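Side-chain contacts in nucleoporin NUP82 (Saccharomyces cerevisiae, PDB 3PBP), which forms part of the nuclear pore complex, whose components can serve as structural parts and as docking sites for transport factors, this piece being its N-terminal beta-propeller domain: residues K361-L366 and G371-I376; N379-V384 and P424-I429. The protein carries 1 engineered substitution. All blocks are in the same frame, centred on the assembly; numbering follows the deposited sequence.

Interaction 1: residues K361-L366 and G371-I376; sequences KSLITL and GKLYVI
Strands 362-364 and 372-376 form a beta hairpin, the first two strands of a four-stranded antiparallel meander that makes one blade of the propeller. I364 and Y374 are a hydrogen-bonded pair: Y374 N donates to I364 O at 2.8 Å, the carbonyl being met almost head-on, and I364 N returns a bond to Y374 O at 2.9 Å. At the other end of the hairpin I376 N gives S362 O a fairly straight bond, with 161° at the hydrogen. There the pairing breaks into a classic beta bulge, since K361 and S362 both face I376: K361 N reaches I376 O at 2.8 Å in the carbonyl plane, whereas S362 N has only a weak bond to the same oxygen. The bulge sets two residues against one where strand 362-364 begins.

The two faces carry different side chains. On one, L363 and V375 lie side by side and point the same way, L363 CD2 touching V375 CG2 at 3.8 Å; L363 also packs on C316 and A303, part of an adjoining sheet. L373 has CG anti to its own backbone nitrogen (chi1 165°), a setting from which CD1 reaches L363 CB and the methyl CG2 of T365. On the other face the isoleucines meet obliquely through their end methyls, I364 CD1 lying 3.6 Å from I376 CD1, while S362 OG rests against the I376 side chain. The Y374 ring continues this row beyond I364, and L426 also packs on it. Past the strand, L366 swings back to the same ring, crossing it at an angle, and its CD1 comes within 3.6 Å of Y374 CE2.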
loop_
_atom_site.group_PDB
_atom_site.type_symbol
_atom_site.label_atom_id
_atom_site.label_comp_id
_atom_site.label_asym_id
_atom_site.label_seq_id
_atom_site.Cartn_x
_atom_site.Cartn_y
_atom_site.Cartn_z
ATOM N N LYS A 361 -10.177 -1.769 -16.059
ATOM C CA LYS A 361 -8.742 -1.862 -16.276
ATOM C C LYS A 361 -7.917 -0.890 -15.430
ATOM O O LYS A 361 -6.706 -1.085 -15.279
ATOM C CB LYS A 361 -8.431 -1.714 -17.775
ATOM C CG LYS A 361 -8.953 -2.907 -18.602
ATOM C CD LYS A 361 -8.954 -2.656 -20.108
ATOM C CE LYS A 361 -7.540 -2.669 -20.692
ATOM N NZ LYS A 361 -7.518 -2.334 -22.153
ATOM N N SER A 362 -8.554 0.141 -14.871
ATOM C CA SER A 362 -7.839 1.086 -14.010
ATOM C C SER A 362 -8.693 2.218 -13.454
ATOM O O SER A 362 -9.738 2.562 -14.011
ATOM C CB SER A 362 -6.657 1.702 -14.738
ATOM O OG SER A 362 -7.095 2.809 -15.493
ATOM N N LEU A 363 -8.228 2.786 -12.340
ATOM C CA LEU A 363 -8.903 3.894 -11.659
ATOM C C LEU A 363 -7.991 5.119 -11.702
ATOM O O LEU A 363 -6.770 5.004 -11.528
ATOM C CB LEU A 363 -9.195 3.528 -10.205
ATOM C CG LEU A 363 -10.049 2.280 -10.004
ATOM C CD1 LEU A 363 -10.208 2.013 -8.517
ATOM C CD2 LEU A 363 -11.408 2.472 -10.686
ATOM N N ILE A 364 -8.582 6.288 -11.933
ATOM C CA ILE A 364 -7.805 7.520 -12.033
ATOM C C ILE A 364 -8.535 8.681 -11.377
ATOM O O ILE A 364 -9.765 8.735 -11.394
ATOM C CB ILE A 364 -7.539 7.873 -13.518
ATOM C CG1 ILE A 364 -6.754 6.748 -14.185
ATOM C CG2 ILE A 364 -6.779 9.180 -13.625
ATOM C CD1 ILE A 364 -6.460 6.973 -15.641
ATOM N N THR A 365 -7.774 9.602 -10.789
ATOM C CA THR A 365 -8.353 10.780 -10.147
ATOM C C THR A 365 -7.583 12.015 -10.537
ATOM O O THR A 365 -6.387 11.954 -10.810
ATOM C CB THR A 365 -8.317 10.711 -8.610
ATOM O OG1 THR A 365 -7.119 10.046 -8.195
ATOM C CG2 THR A 365 -9.547 10.005 -8.066
ATOM N N LEU A 366 -8.292 13.136 -10.565
ATOM C CA LEU A 366 -7.689 14.411 -10.897
ATOM C C LEU A 366 -7.886 15.300 -9.684
ATOM O O LEU A 366 -9.013 15.682 -9.357
ATOM C CB LEU A 366 -8.357 15.022 -12.136
ATOM C CG LEU A 366 -8.154 14.222 -13.426
ATOM C CD1 LEU A 366 -8.960 14.832 -14.545
ATOM C CD2 LEU A 366 -6.681 14.193 -13.788
ATOM N N GLY A 371 -14.584 14.337 -4.941
ATOM C CA GLY A 371 -15.609 13.317 -5.095
ATOM C C GLY A 371 -15.893 12.746 -6.469
ATOM O O GLY A 371 -16.996 12.249 -6.700
ATOM N N LYS A 372 -14.926 12.811 -7.376
ATOM C CA LYS A 372 -15.111 12.268 -8.717
ATOM C C LYS A 372 -13.996 11.290 -9.029
ATOM O O LYS A 372 -12.829 11.541 -8.740
ATOM C CB LYS A 372 -15.114 13.374 -9.772
ATOM C CG LYS A 372 -16.271 14.355 -9.664
ATOM C CD LYS A 372 -16.222 15.378 -10.794
ATOM C CE LYS A 372 -17.262 16.473 -10.617
ATOM N NZ LYS A 372 -17.171 17.450 -11.741
ATOM N N LEU A 373 -14.359 10.176 -9.642
ATOM C CA LEU A 373 -13.394 9.152 -9.970
ATOM C C LEU A 373 -13.586 8.689 -11.406
ATOM O O LEU A 373 -14.709 8.484 -11.852
ATOM C CB LEU A 373 -13.582 7.980 -9.008
ATOM C CG LEU A 373 -12.942 6.647 -9.363
ATOM C CD1 LEU A 373 -11.454 6.739 -9.188
ATOM C CD2 LEU A 373 -13.515 5.565 -8.477
ATOM N N TYR A 374 -12.490 8.538 -12.139
ATOM C CA TYR A 374 -12.569 8.062 -13.510
ATOM C C TYR A 374 -12.261 6.567 -13.516
ATOM O O TYR A 374 -11.278 6.118 -12.916
ATOM C CB TYR A 374 -11.576 8.817 -14.402
ATOM C CG TYR A 374 -12.020 10.230 -14.725
ATOM C CD1 TYR A 374 -13.175 10.463 -15.472
ATOM C CD2 TYR A 374 -11.324 11.333 -14.235
ATOM C CE1 TYR A 374 -13.630 11.757 -15.714
ATOM C CE2 TYR A 374 -11.771 12.634 -14.468
ATOM C CZ TYR A 374 -12.926 12.839 -15.205
ATOM O OH TYR A 374 -13.396 14.123 -15.401
ATOM N N VAL A 375 -13.121 5.792 -14.167
ATOM C CA VAL A 375 -12.917 4.355 -14.241
ATOM C C VAL A 375 -12.730 3.965 -15.683
ATOM O O VAL A 375 -13.622 4.132 -16.499
ATOM C CB VAL A 375 -14.114 3.570 -13.709
ATOM C CG1 VAL A 375 -13.777 2.083 -13.705
ATOM C CG2 VAL A 375 -14.489 4.052 -12.318
ATOM N N ILE A 376 -11.559 3.447 -16.003
ATOM C CA ILE A 376 -11.289 3.035 -17.363
ATOM C C ILE A 376 -11.617 1.564 -17.543
ATOM O O ILE A 376 -10.888 0.686 -17.074
ATOM C CB ILE A 376 -9.817 3.288 -17.731
ATOM C CG1 ILE A 376 -9.566 4.796 -17.779
ATOM C CG2 ILE A 376 -9.482 2.624 -19.063
ATOM C CD1 ILE A 376 -8.181 5.180 -18.229
#

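Interaction 2: residues N379-V384 and P424-I429; sequences NIIQQV and PNLAYI
The five-membered ring of P424, the one cyclic group in this contact, is met by I381 at its CG corner, the part turned away from the backbone, and neither face of the ring is covered by I381. The meeting joins two blades of the propeller: I381 belongs to strand 380-385, third in its four-stranded meander, and P424 stands just ahead of strand 425-431, which opens the following three-stranded meander. No hydrogen bond crosses; the two segments touch through apolar side chains alone, with the backbones well apart, 8.8 Å between I381 CA and P424 CA.

The isoleucine side chain is extended (chi2 179°), which carries its end methyl out from the strand toward the proline. The two side chains reach toward each other tip to tip: I381 CD1 meets P424 CG, with P424 CD next at 4.2 Å. L439, from strand 434-440, touches both I381 and L426 and extends this small apolar patch between the blades. I420 adds a further neighbour to I381. The contact is small and buried, resting on one methyl group that serves two partners: besides the proline ring, I381 CD1 also stands 4.3 Å from L426 CD1.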
loop_
_atom_site.group_PDB
_atom_site.type_symbol
_atom_site.label_atom_id
_atom_site.label_comp_id
_atom_site.label_asym_id
_atom_site.label_seq_id
_atom_site.Cartn_x
_atom_site.Cartn_y
_atom_site.Cartn_z
ATOM N N ASN A 379 -13.598 -0.132 -23.156
ATOM C CA ASN A 379 -13.689 0.799 -24.270
ATOM C C ASN A 379 -14.347 2.089 -23.841
ATOM O O ASN A 379 -14.625 2.959 -24.668
ATOM C CB ASN A 379 -14.478 0.175 -25.415
ATOM C CG ASN A 379 -13.857 -1.107 -25.902
ATOM O OD1 ASN A 379 -12.685 -1.134 -26.291
ATOM N ND2 ASN A 379 -14.635 -2.185 -25.881
ATOM N N ILE A 380 -14.598 2.205 -22.544
ATOM C CA ILE A 380 -15.220 3.401 -22.012
ATOM C C ILE A 380 -14.384 3.999 -20.905
ATOM O O ILE A 380 -13.533 3.333 -20.315
ATOM C CB ILE A 380 -16.613 3.115 -21.403
ATOM C CG1 ILE A 380 -17.578 2.636 -22.481
ATOM C CG2 ILE A 380 -17.179 4.380 -20.755
ATOM C CD1 ILE A 380 -19.020 2.581 -22.008
ATOM N N ILE A 381 -14.622 5.279 -20.660
ATOM C CA ILE A 381 -13.988 5.992 -19.576
ATOM C C ILE A 381 -15.240 6.537 -18.944
ATOM O O ILE A 381 -15.903 7.396 -19.520
ATOM C CB ILE A 381 -13.123 7.182 -20.030
ATOM C CG1 ILE A 381 -11.935 6.697 -20.849
ATOM C CG2 ILE A 381 -12.608 7.935 -18.811
ATOM C CD1 ILE A 381 -11.061 7.830 -21.334
ATOM N N GLN A 382 -15.604 5.994 -17.795
ATOM C CA GLN A 382 -16.789 6.456 -17.100
ATOM C C GLN A 382 -16.329 7.316 -15.939
ATOM O O GLN A 382 -15.164 7.264 -15.534
ATOM C CB GLN A 382 -17.605 5.268 -16.585
ATOM C CG GLN A 382 -18.412 4.552 -17.651
ATOM C CD GLN A 382 -19.087 3.305 -17.127
ATOM O OE1 GLN A 382 -18.458 2.260 -16.988
ATOM N NE2 GLN A 382 -20.372 3.413 -16.816
ATOM N N GLN A 383 -17.236 8.129 -15.422
ATOM C CA GLN A 383 -16.912 8.971 -14.289
ATOM C C GLN A 383 -17.947 8.783 -13.200
ATOM O O GLN A 383 -19.117 9.121 -13.375
ATOM C CB GLN A 383 -16.869 10.448 -14.671
ATOM C CG GLN A 383 -16.412 11.316 -13.505
ATOM C CD GLN A 383 -16.810 12.764 -13.640
ATOM O OE1 GLN A 383 -15.974 13.639 -13.904
ATOM N NE2 GLN A 383 -18.098 13.033 -13.456
ATOM N N VAL A 384 -17.511 8.224 -12.081
ATOM C CA VAL A 384 -18.384 8.016 -10.949
ATOM C C VAL A 384 -18.339 9.326 -10.172
ATOM O O VAL A 384 -17.267 9.802 -9.811
ATOM C CB VAL A 384 -17.870 6.867 -10.079
ATOM C CG1 VAL A 384 -18.820 6.618 -8.934
ATOM C CG2 VAL A 384 -17.719 5.628 -10.918
ATOM N N PRO A 424 -6.304 5.348 -22.333
ATOM C CA PRO A 424 -5.716 6.672 -22.521
ATOM C C PRO A 424 -5.042 7.299 -21.307
ATOM O O PRO A 424 -5.146 6.821 -20.171
ATOM C CB PRO A 424 -6.897 7.495 -23.032
ATOM C CG PRO A 424 -8.031 6.919 -22.276
ATOM C CD PRO A 424 -7.778 5.424 -22.364
ATOM N N ASN A 425 -4.338 8.382 -21.598
ATOM C CA ASN A 425 -3.610 9.166 -20.628
ATOM C C ASN A 425 -4.530 10.372 -20.392
ATOM O O ASN A 425 -4.935 11.039 -21.343
ATOM C CB ASN A 425 -2.277 9.572 -21.271
ATOM C CG ASN A 425 -1.212 9.912 -20.263
ATOM O OD1 ASN A 425 -1.132 11.041 -19.785
ATOM N ND2 ASN A 425 -0.381 8.933 -19.931
ATOM N N LEU A 426 -4.899 10.634 -19.141
ATOM C CA LEU A 426 -5.773 11.768 -18.845
ATOM C C LEU A 426 -5.033 12.974 -18.291
ATOM O O LEU A 426 -3.937 12.853 -17.750
ATOM C CB LEU A 426 -6.855 11.370 -17.845
ATOM C CG LEU A 426 -8.085 10.646 -18.366
ATOM C CD1 LEU A 426 -7.667 9.411 -19.138
ATOM C CD2 LEU A 426 -8.970 10.282 -17.188
ATOM N N ALA A 427 -5.652 14.139 -18.419
ATOM C CA ALA A 427 -5.079 15.372 -17.915
ATOM C C ALA A 427 -6.134 16.472 -17.865
ATOM O O ALA A 427 -6.914 16.646 -18.790
ATOM C CB ALA A 427 -3.916 15.794 -18.792
ATOM N N TYR A 428 -6.155 17.203 -16.761
ATOM C CA TYR A 428 -7.089 18.309 -16.570
ATOM C C TYR A 428 -6.435 19.581 -17.101
ATOM O O TYR A 428 -5.321 19.919 -16.717
ATOM C CB TYR A 428 -7.407 18.465 -15.080
ATOM C CG TYR A 428 -8.096 19.754 -14.688
ATOM C CD1 TYR A 428 -9.488 19.859 -14.674
ATOM C CD2 TYR A 428 -7.353 20.854 -14.277
ATOM C CE1 TYR A 428 -10.119 21.033 -14.247
ATOM C CE2 TYR A 428 -7.963 22.025 -13.856
ATOM C CZ TYR A 428 -9.345 22.115 -13.837
ATOM O OH TYR A 428 -9.932 23.289 -13.397
ATOM N N ILE A 429 -7.123 20.280 -17.994
ATOM C CA ILE A 429 -6.588 21.507 -18.557
ATOM C C ILE A 429 -7.569 22.662 -18.400
ATOM O O ILE A 429 -8.682 22.620 -18.921
ATOM C CB ILE A 429 -6.262 21.332 -20.037
ATOM C CG1 ILE A 429 -5.183 20.267 -20.189
ATOM C CG2 ILE A 429 -5.810 22.651 -20.634
ATOM C CD1 ILE A 429 -4.892 19.903 -21.616
#

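In the fold
From the N terminus, interaction 1 comes first and closes a short hairpin loop, with four residues between its segments. Interaction 2 opens only after that hairpin is complete and closes a much longer loop, which holds helix 387-399 and strand 413-419. The two therefore run in series, neither nesting nor crossing. They adjoin in space, with centres about 7 Å apart, because strands 372-376 and 380-385 are neighbours in one sheet, where V375 N probably bonds to Q382 O at 2.9 Å. Interaction 1 builds the first half of this blade; interaction 2 joins its third strand to the start of the next and last sheet in the chain.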